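PDB 1OYZ: hypothetical protein yibA from Escherichia coli, which is of unknown function but is an all-helical protein with HEAT repeats, possibly with oxidoreductase activity. Local coordinates for residues N93-N96 against N97-L100; P127-V130 against E131-Q134; K140-N143 against V144-T148. All coordinates share one frame; numbering follows the deposited sequence.

Contact 1: residues N93-N96 against N97-L100; sequences NILN and NMAL
I94 and M98, one helical turn apart, lie side by side and point the same way, with I94 CG2 resting 3.9 Å from the selenium of M98, which is a selenomethionine in this crystal. CG2 of I94 stands anti to the backbone N, which sets it on the side where M98 SE lies. L95 adds a looser apolar touch, its CD1 4.4 Å from M98 SE, so that the selenium has aliphatic carbon close by from both I94 and L95, four and three residues earlier. The backbone bonds are those of a regular alpha-helix: N97 N donates to N93 O at 3.0 Å, M98 N to I94 O, and A99 N to L95 O at 2.8 Å. L100 N to N96 O, at 3.2 Å and 132°, is weak. All belong to helix 88-101 of an all-helical, HEAT-repeat-containing chain, in which L95 and M98 face helices 68-80 and 105-121, and I94, with M98, reaches helix 53-63. A99 lies between I112 of helix 105-121 and Q132 of helix 126-136, and L100 reaches Q132 and I135. The side chains of N96 and L100 cross at a slant, CD1 of the leucine coming to 4.2 Å from N96 CG, and L100 CG sits 3.3 Å from N96 O. Putting an alanine here in place of N96 would probably leave the L100 CD1 methyl without the amide group it packs against.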
# COMPACT_ATOMS: atom_id res chain seq x y z
N ASN A 93 -13.61 16.63 -5.29
CA ASN A 93 -12.93 17.92 -5.16
C ASN A 93 -12.71 18.28 -3.72
O ASN A 93 -11.65 18.82 -3.37
CB ASN A 93 -13.73 18.99 -5.90
CG ASN A 93 -13.66 18.79 -7.39
OD1 ASN A 93 -14.56 19.17 -8.13
ND2 ASN A 93 -12.58 18.16 -7.85
N ILE A 94 -13.69 17.98 -2.88
CA ILE A 94 -13.50 18.25 -1.48
C ILE A 94 -12.31 17.46 -0.93
O ILE A 94 -11.48 18.01 -0.23
CB ILE A 94 -14.75 17.92 -0.67
CG1 ILE A 94 -15.84 18.95 -1.01
CG2 ILE A 94 -14.43 17.91 0.82
CD1 ILE A 94 -17.20 18.63 -0.46
N LEU A 95 -12.20 16.18 -1.27
CA LEU A 95 -11.10 15.36 -0.77
C LEU A 95 -9.73 15.78 -1.33
O LEU A 95 -8.73 15.83 -0.62
CB LEU A 95 -11.34 13.89 -1.12
CG LEU A 95 -12.15 12.92 -0.25
CD1 LEU A 95 -12.83 13.64 0.85
CD2 LEU A 95 -13.14 12.13 -1.11
N ASN A 96 -9.72 16.04 -2.62
CA ASN A 96 -8.52 16.46 -3.33
C ASN A 96 -7.96 17.72 -2.66
O ASN A 96 -6.76 17.84 -2.38
CB ASN A 96 -8.90 16.74 -4.79
CG ASN A 96 -7.76 17.31 -5.60
OD1 ASN A 96 -7.89 18.39 -6.12
ND2 ASN A 96 -6.66 16.58 -5.72
N ASN A 97 -8.85 18.66 -2.39
CA ASN A 97 -8.42 19.88 -1.75
C ASN A 97 -7.84 19.63 -0.36
O ASN A 97 -6.78 20.17 -0.01
CB ASN A 97 -9.58 20.88 -1.66
CG ASN A 97 -9.09 22.30 -1.73
OD1 ASN A 97 -9.02 22.90 -2.82
ND2 ASN A 97 -8.71 22.85 -0.57
N MSE A 98 -8.53 18.84 0.45
CA MSE A 98 -8.01 18.55 1.80
C MSE A 98 -6.66 17.83 1.71
O MSE A 98 -5.73 18.12 2.46
CB MSE A 98 -8.98 17.66 2.57
CG MSE A 98 -10.35 18.28 2.73
SE MSE A 98 -11.71 17.00 3.40
CE MSE A 98 -11.16 17.05 5.29
N ALA A 99 -6.57 16.88 0.79
CA ALA A 99 -5.34 16.13 0.62
C ALA A 99 -4.17 17.08 0.38
O ALA A 99 -3.03 16.79 0.76
CB ALA A 99 -5.47 15.18 -0.58
N LEU A 100 -4.46 18.22 -0.25
CA LEU A 100 -3.40 19.16 -0.58
C LEU A 100 -3.22 20.34 0.38
O LEU A 100 -2.08 20.80 0.58
CB LEU A 100 -3.63 19.69 -2.00
CG LEU A 100 -3.66 18.64 -3.14
CD1 LEU A 100 -4.30 19.25 -4.35
CD2 LEU A 100 -2.26 18.13 -3.45

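Contact 2: residues P127-V130 against E131-Q134; sequences PKIV and EQSQ
Q134 folds back over the carbonyl of V130, within helix 126-136, which falls in the part of the chain matching HEAT repeats. Its CB lies 3.6 Å from V130 O, and CG comes closer, 3.2 Å from the same oxygen. CG is anti to the residue's own carbonyl carbon (chi1 -74°), a torsion that carries the chain back along the helix toward the preceding turn. Beyond CG the chain is extended: CD still lies beside V130 O, and at the tip OE1 meets a methyl, V130 CG1, at 3.7 Å. The Q134 side chain passes at an angle to that of V130, so the stem lies over the V130 carbonyl oxygen and the amide oxygen against the CG1 methyl. V130 O also accepts from Q134 N, a hydrogen bond of 2.9 Å.

The other carbonyls of the first turn are used in the same alpha-helical pattern. P127 O receives E131 N, and K128 O accepts Q132 N at 2.8 Å. Q132 and I129 run alongside each other on the buried side, where I129 packs on T115 and C119 of helix 105-121 and Q132 reaches A99 and L100 of helix 88-101.

S133, buried against T148 and I152 of helix 142-153, satisfies its hydroxyl within its own helix. I129 O takes two bonds from this one residue, S133 N at 2.9 Å and S133 OG at 2.8 Å, and the two donors approach from opposite faces of the carbonyl plane, the hydroxyl tilted 30° out of it.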
# COMPACT_ATOMS: atom_id res chain seq x y z
N PRO A 127 -6.42 11.14 -13.81
CA PRO A 127 -5.56 12.27 -14.17
C PRO A 127 -5.34 13.17 -12.95
O PRO A 127 -4.21 13.54 -12.63
CB PRO A 127 -6.38 12.98 -15.27
CG PRO A 127 -7.09 11.83 -15.95
CD PRO A 127 -7.53 10.97 -14.77
N LYS A 128 -6.42 13.51 -12.25
CA LYS A 128 -6.30 14.35 -11.06
C LYS A 128 -5.51 13.70 -9.94
O LYS A 128 -4.78 14.38 -9.22
CB LYS A 128 -7.68 14.77 -10.57
CG LYS A 128 -8.24 15.92 -11.36
CD LYS A 128 -9.74 15.95 -11.27
CE LYS A 128 -10.30 17.18 -11.94
NZ LYS A 128 -10.00 18.38 -11.11
N ILE A 129 -5.65 12.38 -9.78
CA ILE A 129 -4.90 11.66 -8.76
C ILE A 129 -3.40 11.79 -9.05
O ILE A 129 -2.57 11.90 -8.14
CB ILE A 129 -5.24 10.16 -8.75
CG1 ILE A 129 -6.62 9.94 -8.11
CG2 ILE A 129 -4.19 9.39 -7.96
CD1 ILE A 129 -6.62 10.05 -6.59
N VAL A 130 -3.05 11.78 -10.33
CA VAL A 130 -1.65 11.89 -10.70
C VAL A 130 -1.08 13.28 -10.34
O VAL A 130 -0.00 13.38 -9.76
CB VAL A 130 -1.47 11.65 -12.20
CG1 VAL A 130 -0.07 12.00 -12.60
CG2 VAL A 130 -1.76 10.20 -12.52
N GLU A 131 -1.81 14.33 -10.70
CA GLU A 131 -1.40 15.69 -10.44
C GLU A 131 -1.29 15.85 -8.95
O GLU A 131 -0.39 16.54 -8.43
CB GLU A 131 -2.44 16.69 -10.96
CG GLU A 131 -2.03 17.44 -12.22
CD GLU A 131 -2.98 18.60 -12.60
OE1 GLU A 131 -3.44 19.33 -11.69
OE2 GLU A 131 -3.23 18.79 -13.81
N GLN A 132 -2.24 15.22 -8.25
CA GLN A 132 -2.27 15.29 -6.80
C GLN A 132 -1.02 14.67 -6.20
O GLN A 132 -0.42 15.24 -5.29
CB GLN A 132 -3.49 14.55 -6.26
CG GLN A 132 -3.67 14.63 -4.75
CD GLN A 132 -4.79 13.73 -4.29
OE1 GLN A 132 -4.58 12.53 -4.01
NE2 GLN A 132 -6.01 14.27 -4.27
N SER A 133 -0.62 13.50 -6.72
CA SER A 133 0.55 12.81 -6.19
C SER A 133 1.83 13.56 -6.57
O SER A 133 2.83 13.51 -5.84
CB SER A 133 0.59 11.38 -6.71
OG SER A 133 -0.65 10.73 -6.45
N GLN A 134 1.79 14.28 -7.68
CA GLN A 134 2.96 15.04 -8.08
C GLN A 134 3.38 16.04 -7.01
O GLN A 134 4.52 16.47 -6.95
CB GLN A 134 2.71 15.77 -9.39
CG GLN A 134 2.72 14.81 -10.54
CD GLN A 134 2.18 15.42 -11.81
OE1 GLN A 134 2.26 14.81 -12.87
NE2 GLN A 134 1.62 16.62 -11.71

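Contact 3: residues K140-N143 against V144-T148; sequences KSTN and VRRAT
V144 meets S141, the residue just ahead of helix 142-153, in two ways. Its N-H points to OG of S141, the N-cap residue, in a weak capping bond of 3.4 Å, and its CG2 packs 3.8 Å from S141 CB. The serine hydroxyl stands anti to its own backbone N (chi1 168°), which turns it to the start of the helix. V144 also faces R108 and I112 of helix 105-121.

R145 follows, its N donating to S141 O at 3.0 Å. Its chain bends at the third torsion (chi3 -55°) and brings the guanidinium back over the first turn, with T142 CA over one face and T142 CG2 3.3 Å from NH2. K140 O lies at the guanidinium edge, near its plane, and receives a weak bond from R145 NH1, which also binds D139 O. The main charge partner is elsewhere: R145 NE forms a salt bridge with D170.

R146 N makes a short bond to T142 O, 2.7 Å long. Its side chain runs beside that of N143, with N143 CA 3.9 Å above one face of the guanidinium, toward its rim, and the amide plane turned 34° from it. A147 N then closes on N143 O at 2.8 Å.

Serine oxygen and backbone carbonyls thus take up the N-H groups at this helix start, and R145, held by D139 O and, weakly, K140 O, with T142 against its guanidinium, pairs its charge with D170 and so joins the helix beginning to the chain just ahead of helix 173-186.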
# COMPACT_ATOMS: atom_id res chain seq x y z
N LYS A 140 5.93 16.84 3.66
CA LYS A 140 6.87 16.68 4.74
C LYS A 140 6.45 15.56 5.66
O LYS A 140 7.28 15.01 6.38
CB LYS A 140 7.00 17.99 5.51
CG LYS A 140 8.39 18.24 6.08
CD LYS A 140 8.67 17.38 7.30
CE LYS A 140 9.79 17.95 8.16
NZ LYS A 140 9.73 17.39 9.56
N SER A 141 5.16 15.22 5.63
CA SER A 141 4.67 14.14 6.48
C SER A 141 4.84 12.77 5.85
O SER A 141 4.46 12.55 4.69
CB SER A 141 3.19 14.35 6.80
OG SER A 141 2.65 13.17 7.38
N THR A 142 5.38 11.83 6.62
CA THR A 142 5.58 10.47 6.15
C THR A 142 4.24 9.79 5.92
O THR A 142 4.06 9.04 4.97
CB THR A 142 6.36 9.62 7.17
OG1 THR A 142 5.75 9.74 8.46
CG2 THR A 142 7.79 10.07 7.25
N ASN A 143 3.29 10.05 6.81
CA ASN A 143 1.97 9.44 6.66
C ASN A 143 1.42 9.84 5.30
O ASN A 143 0.85 9.00 4.58
CB ASN A 143 1.03 9.93 7.75
CG ASN A 143 1.63 9.78 9.13
OD1 ASN A 143 1.05 9.14 10.01
ND2 ASN A 143 2.82 10.36 9.33
N VAL A 144 1.60 11.12 4.94
CA VAL A 144 1.11 11.60 3.66
C VAL A 144 1.82 10.95 2.50
O VAL A 144 1.19 10.51 1.55
CB VAL A 144 1.26 13.15 3.52
CG1 VAL A 144 1.02 13.55 2.08
CG2 VAL A 144 0.26 13.87 4.46
N ARG A 145 3.15 10.92 2.56
CA ARG A 145 3.91 10.29 1.50
C ARG A 145 3.49 8.81 1.39
O ARG A 145 3.29 8.31 0.29
CB ARG A 145 5.42 10.43 1.75
CG ARG A 145 5.89 11.88 1.65
CD ARG A 145 7.38 11.99 1.34
NE ARG A 145 8.20 11.26 2.29
CZ ARG A 145 8.32 11.56 3.57
NH1 ARG A 145 7.66 12.59 4.09
NH2 ARG A 145 9.15 10.86 4.34
N ARG A 146 3.32 8.14 2.52
CA ARG A 146 2.88 6.74 2.52
C ARG A 146 1.53 6.64 1.80
O ARG A 146 1.37 5.83 0.90
CB ARG A 146 2.71 6.22 3.95
CG ARG A 146 2.51 4.70 4.07
CD ARG A 146 2.24 4.31 5.52
NE ARG A 146 3.03 5.14 6.43
CZ ARG A 146 2.71 5.37 7.70
NH1 ARG A 146 1.62 4.82 8.22
NH2 ARG A 146 3.47 6.16 8.46
N ALA A 147 0.58 7.47 2.21
CA ALA A 147 -0.73 7.42 1.59
C ALA A 147 -0.61 7.72 0.10
O ALA A 147 -1.37 7.20 -0.71
CB ALA A 147 -1.68 8.40 2.28
N THR A 148 0.39 8.51 -0.27
CA THR A 148 0.59 8.84 -1.68
C THR A 148 1.05 7.58 -2.39
O THR A 148 0.65 7.30 -3.54
CB THR A 148 1.68 9.96 -1.88
OG1 THR A 148 1.30 11.13 -1.15
CG2 THR A 148 1.81 10.33 -3.36

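In the fold
From the N terminus, contact 1 comes first, in helix 88-101, then contact 2 in helix 126-136 and contact 3 at the start of helix 142-153. Contacts 1 and 2 join turns of their helices; contact 3 ties the residues just before helix 142-153 to its first turns. None closes a loop longer than a turn; the three follow in series, none enclosing or crossing another. Between contacts 1 and 2 the chain passes through helix 105-121, which packs against all three. Contacts 1 and 2, with centres about 11 Å apart, meet directly through Q132, and contacts 2 and 3 through S133 and T148. Contacts 1 and 3 do not touch; helices 105-121 and 126-136 each touch both.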